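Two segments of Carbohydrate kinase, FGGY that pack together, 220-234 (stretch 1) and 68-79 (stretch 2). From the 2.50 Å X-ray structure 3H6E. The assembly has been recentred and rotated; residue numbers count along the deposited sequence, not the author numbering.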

# COMPACT_ATOMS: atom_id res chain seq x y z
N GLY A 220 32.18 -0.47 -4.18
CA GLY A 220 33.16 -0.10 -3.18
C GLY A 220 32.61 -0.26 -1.77
O GLY A 220 33.15 0.30 -0.82
N LEU A 221 31.53 -1.02 -1.65
CA LEU A 221 30.97 -1.35 -0.35
C LEU A 221 31.64 -2.60 0.21
O LEU A 221 32.12 -3.44 -0.55
CB LEU A 221 29.46 -1.56 -0.45
CG LEU A 221 28.60 -0.33 -0.74
CD1 LEU A 221 27.17 -0.74 -1.03
CD2 LEU A 221 28.65 0.66 0.41
N SER A 222 31.69 -2.71 1.53
CA SER A 222 32.34 -3.84 2.18
C SER A 222 31.63 -5.14 1.85
O SER A 222 30.40 -5.17 1.78
CB SER A 222 32.39 -3.63 3.69
OG SER A 222 32.80 -4.82 4.34
N PRO A 223 32.40 -6.22 1.65
CA PRO A 223 31.83 -7.54 1.40
C PRO A 223 31.01 -8.02 2.60
O PRO A 223 30.25 -8.98 2.49
CB PRO A 223 33.06 -8.43 1.22
CG PRO A 223 34.17 -7.49 0.88
CD PRO A 223 33.87 -6.24 1.62
N ASP A 224 31.18 -7.33 3.73
CA ASP A 224 30.49 -7.68 4.96
C ASP A 224 29.06 -7.13 5.02
O ASP A 224 28.28 -7.50 5.90
CB ASP A 224 31.28 -7.19 6.17
CG ASP A 224 32.48 -8.07 6.47
OD1 ASP A 224 32.30 -9.31 6.57
OD2 ASP A 224 33.60 -7.52 6.62
N VAL A 225 28.74 -6.24 4.09
CA VAL A 225 27.40 -5.66 4.04
C VAL A 225 26.36 -6.77 4.01
O VAL A 225 26.50 -7.74 3.26
CB VAL A 225 27.21 -4.75 2.80
CG1 VAL A 225 25.76 -4.29 2.69
CG2 VAL A 225 28.15 -3.56 2.86
N GLN A 226 25.33 -6.63 4.83
CA GLN A 226 24.27 -7.63 4.90
C GLN A 226 22.99 -7.15 4.22
O GLN A 226 22.53 -6.04 4.46
CB GLN A 226 23.99 -8.02 6.35
CG GLN A 226 25.18 -8.65 7.07
CD GLN A 226 25.64 -9.95 6.42
OE1 GLN A 226 26.79 -10.36 6.57
NE2 GLN A 226 24.74 -10.60 5.69
N VAL A 227 22.43 -8.01 3.38
CA VAL A 227 21.17 -7.69 2.72
C VAL A 227 20.02 -8.37 3.44
O VAL A 227 20.11 -9.54 3.81
CB VAL A 227 21.17 -8.12 1.25
CG1 VAL A 227 19.91 -7.64 0.56
CG2 VAL A 227 22.41 -7.59 0.54
N LEU A 228 18.93 -7.63 3.66
CA LEU A 228 17.75 -8.19 4.30
C LEU A 228 16.74 -8.64 3.25
O LEU A 228 16.81 -8.23 2.10
CB LEU A 228 17.11 -7.16 5.24
CG LEU A 228 17.59 -7.21 6.70
CD1 LEU A 228 19.03 -7.69 6.80
CD2 LEU A 228 17.40 -5.86 7.38
N ALA A 229 15.81 -9.50 3.66
CA ALA A 229 14.77 -9.98 2.76
C ALA A 229 14.03 -8.80 2.13
O ALA A 229 13.86 -8.74 0.91
CB ALA A 229 13.80 -10.88 3.49
N GLY A 230 13.61 -7.86 2.97
CA GLY A 230 12.89 -6.70 2.49
C GLY A 230 11.39 -6.94 2.52
O GLY A 230 10.93 -7.96 3.04
N LEU A 231 10.63 -6.02 1.96
CA LEU A 231 9.18 -6.10 2.03
C LEU A 231 8.46 -5.31 0.95
O LEU A 231 9.08 -4.67 0.10
CB LEU A 231 8.69 -5.65 3.41
CG LEU A 231 9.33 -4.39 4.00
CD1 LEU A 231 8.94 -3.14 3.22
CD2 LEU A 231 8.95 -4.24 5.46
N HIS A 232 7.13 -5.36 1.00
CA HIS A 232 6.29 -4.66 0.05
C HIS A 232 6.21 -3.17 0.38
O HIS A 232 6.18 -2.79 1.55
CB HIS A 232 4.89 -5.29 0.04
CG HIS A 232 3.91 -4.59 -0.85
ND1 HIS A 232 2.68 -4.16 -0.41
CD2 HIS A 232 3.99 -4.22 -2.15
CE1 HIS A 232 2.04 -3.57 -1.40
NE2 HIS A 232 2.81 -3.60 -2.47
N ASP A 233 6.20 -2.33 -0.65
CA ASP A 233 6.01 -0.89 -0.50
C ASP A 233 5.10 -0.57 0.68
O ASP A 233 5.53 0.06 1.64
CB ASP A 233 5.38 -0.28 -1.76
CG ASP A 233 6.38 0.49 -2.59
OD1 ASP A 233 7.54 0.63 -2.14
OD2 ASP A 233 6.01 0.98 -3.68
N SER A 234 3.85 -1.01 0.59
CA SER A 234 2.83 -0.59 1.54
C SER A 234 3.12 -0.94 3.00
O SER A 234 2.74 -0.19 3.90
CB SER A 234 1.45 -1.13 1.14
OG SER A 234 0.86 -0.31 0.16
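Stretch 2 (68-79) PVTTIVPVGHGA

Stretch 2 lies beside stretch 1 as a parallel neighbor in a sheet. Its strand, Thr71 to Gly76, is continuous and extended, and it runs 23° from the direction of the Gln226-Leu228 strand (signed crossing angle -23°), with the axes approaching to 4.7 Å. Stretch 1 is less regular: a type I turn from Ser222 to Val225 leads into that first strand, and a break at Ala229 and Gly230 precedes the short second one, Leu231-His232.

The backbone pairing therefore comes as two ladders. In the first, Gln226 sits beside Thr71 and Val227 beside Ile72, with CA atoms 4.7 and 4.8 Å apart. Ile72 bonds both ways, its N to Gln226 O (2.8 Å) and its O accepting from Leu228 N (2.9 Å); a weak bond from Gln226 N to Thr70 O (3.4 Å) precedes them. The register then slips by one residue. Leu231 pairs with Val75 and His232 with Gly76, through Leu231 N to Pro74 O (3.2 Å), Gly76 N to Leu231 O (3.0 Å) and Asp233 N to Gly76 O (2.6 Å). Gly230 suits this junction: its CA lies 3.0 Å from Pro74 O, and a CB there would strike that oxygen. CA-H...O contacts supplement both ladders, as from His232 CA to Gly76 O (3.2 Å).

Apolar side chains fill in around this frame. Val225 CG1 meets Ile72 CG1 at 3.6 Å, while Leu221 CD2 reaches Val69 CG2 at 3.9 Å. Val227 and Ile72 share one sheet face; Leu231 and Val75 lie on the opposite one, the face that also carries Gln226 and Thr71, with Leu231 CD1 4.0 Å from Val75 CG2. At the break, Leu228 CB lies 4.4 Å from Pro74 CD and 4.1 Å from Val73 CB.

Beyond the strand, the His232 ring meets His77 C edge-on, CD2 to C 3.4 Å.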

# COMPACT_ATOMS: atom_id res chain seq x y z
N PRO A 68 30.19 3.91 6.46
CA PRO A 68 30.21 2.69 7.27
C PRO A 68 28.94 1.86 7.09
O PRO A 68 28.20 1.67 8.06
CB PRO A 68 30.27 3.22 8.71
CG PRO A 68 30.61 4.67 8.59
CD PRO A 68 30.04 5.11 7.29
N VAL A 69 28.69 1.39 5.87
CA VAL A 69 27.47 0.65 5.58
C VAL A 69 27.54 -0.80 6.04
O VAL A 69 28.43 -1.56 5.65
CB VAL A 69 27.11 0.72 4.08
CG1 VAL A 69 25.78 0.02 3.81
CG2 VAL A 69 27.07 2.17 3.62
N THR A 70 26.57 -1.19 6.87
CA THR A 70 26.55 -2.52 7.46
C THR A 70 25.29 -3.30 7.10
O THR A 70 25.18 -4.49 7.41
CB THR A 70 26.70 -2.46 8.99
OG1 THR A 70 25.62 -1.70 9.54
CG2 THR A 70 28.02 -1.82 9.37
N THR A 71 24.34 -2.63 6.46
CA THR A 71 23.07 -3.26 6.10
C THR A 71 22.38 -2.57 4.94
O THR A 71 22.34 -1.34 4.86
CB THR A 71 22.10 -3.31 7.30
OG1 THR A 71 22.66 -4.10 8.36
CG2 THR A 71 20.77 -3.92 6.88
N ILE A 72 21.83 -3.37 4.03
CA ILE A 72 20.93 -2.88 3.00
C ILE A 72 19.59 -3.60 3.13
O ILE A 72 19.55 -4.82 3.34
CB ILE A 72 21.46 -3.13 1.58
CG1 ILE A 72 22.85 -2.53 1.41
CG2 ILE A 72 20.51 -2.57 0.54
CD1 ILE A 72 23.47 -2.85 0.06
N VAL A 73 18.49 -2.86 3.03
CA VAL A 73 17.17 -3.47 3.05
C VAL A 73 16.33 -3.03 1.85
O VAL A 73 16.12 -1.84 1.64
CB VAL A 73 16.43 -3.19 4.38
CG1 VAL A 73 16.83 -1.84 4.94
CG2 VAL A 73 14.92 -3.31 4.18
N PRO A 74 15.85 -4.00 1.07
CA PRO A 74 15.12 -3.81 -0.19
C PRO A 74 13.63 -3.57 0.03
O PRO A 74 13.05 -4.15 0.95
CB PRO A 74 15.32 -5.14 -0.93
CG PRO A 74 16.25 -5.97 -0.06
CD PRO A 74 16.11 -5.43 1.32
N VAL A 75 13.03 -2.73 -0.81
CA VAL A 75 11.60 -2.45 -0.75
C VAL A 75 11.04 -2.43 -2.17
O VAL A 75 11.59 -1.79 -3.06
CB VAL A 75 11.32 -1.09 -0.09
CG1 VAL A 75 9.83 -0.78 -0.14
CG2 VAL A 75 11.83 -1.07 1.34
N GLY A 76 9.93 -3.15 -2.37
CA GLY A 76 9.34 -3.24 -3.69
C GLY A 76 7.84 -3.06 -3.70
O GLY A 76 7.14 -3.49 -2.78
N HIS A 77 7.34 -2.40 -4.74
CA HIS A 77 5.91 -2.32 -4.95
C HIS A 77 5.37 -3.73 -5.18
O HIS A 77 6.12 -4.64 -5.54
CB HIS A 77 5.60 -1.42 -6.15
CG HIS A 77 5.92 -2.06 -7.47
ND1 HIS A 77 5.04 -2.90 -8.11
CD2 HIS A 77 7.01 -1.97 -8.27
CE1 HIS A 77 5.58 -3.31 -9.25
NE2 HIS A 77 6.78 -2.76 -9.36
N GLY A 78 4.07 -3.91 -4.98
CA GLY A 78 3.45 -5.21 -5.14
C GLY A 78 3.02 -5.51 -6.56
O GLY A 78 3.26 -4.72 -7.48
N ALA A 79 2.38 -6.66 -6.74
CA ALA A 79 1.92 -7.08 -8.06
C ALA A 79 3.09 -7.19 -9.03
O ALA A 79 2.93 -6.99 -10.23
CB ALA A 79 0.86 -6.14 -8.58